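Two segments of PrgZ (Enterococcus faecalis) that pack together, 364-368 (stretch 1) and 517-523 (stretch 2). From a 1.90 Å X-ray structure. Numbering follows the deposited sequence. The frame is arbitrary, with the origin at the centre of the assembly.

Stretch 1 (364-368) VGVVP
Stretch 2 (517-523) AEKLLIN

A carboxylate carried on a helix can bind a backbone amide of an irregular loop, and PrgZ offers a compact example. Residues 517-523 lie within a longer α-helix, with phi/psi near -60/-45 and i-to-i+4 bonds such as Ile-522 N to Glu-518 O at 3.0 Å. Residues 364-368 form neither helix nor strand. The register is set by Val-366 and Glu-518, whose CA atoms lie 6.8 Å apart, and the two stretches together bury 220 Å².

The loop enters at Val-364 (-106/-9, chi1 m), whose CA-to-CB bond points sideways and whose side chain makes no contact. Gly-365 follows, extended at -175/-169, its CA 4.1 Å from Ile-522 CD1. An ideal CB on Gly-365 would point toward the helix and fall 2.5 Å from Glu-518 OE2, a clash, so glycine suits the place.

Val-366 (-66/-44, chi1 t) directs its CB toward the helix. Val-366 CG2 approaches Leu-521 CD2 at 3.8 Å and Ile-522 CG1 at 4.4 Å, so a branched apolar side chain meets two others, Leu-521 (t, p) and Ile-522 (m, t). Val-366 N lies 2.9 Å from Glu-518 OE2.

At Val-367 (-84/133, chi1 t) the backbone N donates a nearly linear hydrogen bond, 3.0 Å and 178°, to Glu-518 OE2. Glu-518 reaches this position with chi1 and chi2 both t and chi3 at 17°, an extended chain that spans the gap to the loop backbone. The O of one water lies 2.6 Å from Glu-518 OE2 and 2.8 Å from Val-367 O, donating to both. The buried carboxylate oxygen is thereby supplied with donors, while the CA-to-CB bond of Val-367 points sideways.

Pro-368 (-76/161, C-gamma endo) turns its CB away and closes the segment without touching the helix.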

# COMPACT_ATOMS: atom_id res chain seq x y z
N VAL A 364 11.99 -10.69 -8.61
CA VAL A 364 12.35 -12.11 -8.67
C VAL A 364 11.15 -13.00 -8.33
O VAL A 364 11.21 -14.21 -8.46
CB VAL A 364 13.50 -12.47 -7.71
CG1 VAL A 364 14.80 -11.78 -8.16
CG2 VAL A 364 13.14 -12.13 -6.26
N GLY A 365 10.08 -12.39 -7.87
CA GLY A 365 8.86 -13.11 -7.50
C GLY A 365 7.80 -12.09 -7.14
O GLY A 365 7.98 -10.88 -7.37
N VAL A 366 6.70 -12.55 -6.56
CA VAL A 366 5.65 -11.65 -6.09
C VAL A 366 6.18 -10.81 -4.91
O VAL A 366 5.95 -9.60 -4.85
CB VAL A 366 4.40 -12.45 -5.67
CG1 VAL A 366 3.39 -11.60 -4.93
CG2 VAL A 366 3.75 -13.12 -6.91
N VAL A 367 6.88 -11.47 -3.99
CA VAL A 367 7.36 -10.83 -2.77
C VAL A 367 8.68 -10.13 -3.06
O VAL A 367 9.54 -10.71 -3.73
CB VAL A 367 7.57 -11.86 -1.63
CG1 VAL A 367 8.14 -11.18 -0.39
CG2 VAL A 367 6.25 -12.54 -1.28
N PRO A 368 8.82 -8.87 -2.61
CA PRO A 368 10.06 -8.13 -2.83
C PRO A 368 11.23 -8.55 -1.92
O PRO A 368 11.02 -9.16 -0.89
CB PRO A 368 9.67 -6.69 -2.54
CG PRO A 368 8.51 -6.78 -1.59
CD PRO A 368 7.79 -8.04 -1.95
N ALA A 517 3.18 -21.43 -1.79
CA ALA A 517 2.04 -20.66 -2.30
C ALA A 517 2.51 -19.68 -3.36
O ALA A 517 1.93 -19.61 -4.43
CB ALA A 517 1.32 -19.95 -1.17
N GLU A 518 3.58 -18.94 -3.09
CA GLU A 518 4.12 -18.00 -4.10
C GLU A 518 4.41 -18.74 -5.41
O GLU A 518 4.02 -18.27 -6.50
CB GLU A 518 5.37 -17.29 -3.58
CG GLU A 518 5.83 -16.15 -4.47
CD GLU A 518 7.13 -15.51 -4.03
OE1 GLU A 518 7.86 -16.12 -3.23
OE2 GLU A 518 7.44 -14.39 -4.51
N LYS A 519 5.05 -19.90 -5.32
CA LYS A 519 5.37 -20.68 -6.50
C LYS A 519 4.12 -21.16 -7.25
O LYS A 519 4.09 -21.11 -8.48
CB LYS A 519 6.28 -21.87 -6.14
CG LYS A 519 7.67 -21.45 -5.67
CD LYS A 519 8.49 -22.66 -5.25
CE LYS A 519 9.74 -22.21 -4.54
NZ LYS A 519 10.56 -23.36 -4.10
N LEU A 520 3.09 -21.60 -6.53
CA LEU A 520 1.83 -21.99 -7.17
C LEU A 520 1.21 -20.79 -7.93
O LEU A 520 0.74 -20.93 -9.06
CB LEU A 520 0.86 -22.53 -6.12
CG LEU A 520 -0.50 -23.05 -6.57
CD1 LEU A 520 -0.35 -24.07 -7.69
CD2 LEU A 520 -1.25 -23.66 -5.37
N LEU A 521 1.21 -19.62 -7.31
CA LEU A 521 0.71 -18.41 -7.97
C LEU A 521 1.48 -18.10 -9.26
O LEU A 521 0.89 -17.76 -10.29
CB LEU A 521 0.79 -17.23 -7.00
CG LEU A 521 0.38 -15.84 -7.48
CD1 LEU A 521 -1.04 -15.86 -8.07
CD2 LEU A 521 0.47 -14.87 -6.30
N ILE A 522 2.80 -18.25 -9.21
CA ILE A 522 3.64 -17.99 -10.38
C ILE A 522 3.48 -19.09 -11.44
O ILE A 522 3.41 -18.79 -12.65
CB ILE A 522 5.12 -17.80 -9.97
CG1 ILE A 522 5.27 -16.44 -9.29
CG2 ILE A 522 6.05 -17.92 -11.18
CD1 ILE A 522 6.48 -16.28 -8.46
N ASN A 523 3.34 -20.33 -10.99
CA ASN A 523 3.13 -21.44 -11.92
C ASN A 523 1.79 -21.36 -12.64
O ASN A 523 1.68 -21.78 -13.79
CB ASN A 523 3.26 -22.78 -11.18
CG ASN A 523 4.68 -23.05 -10.73
OD1 ASN A 523 5.61 -22.33 -11.10
ND2 ASN A 523 4.86 -24.09 -9.94
O HOH W 1 9.90 -13.48 -4.20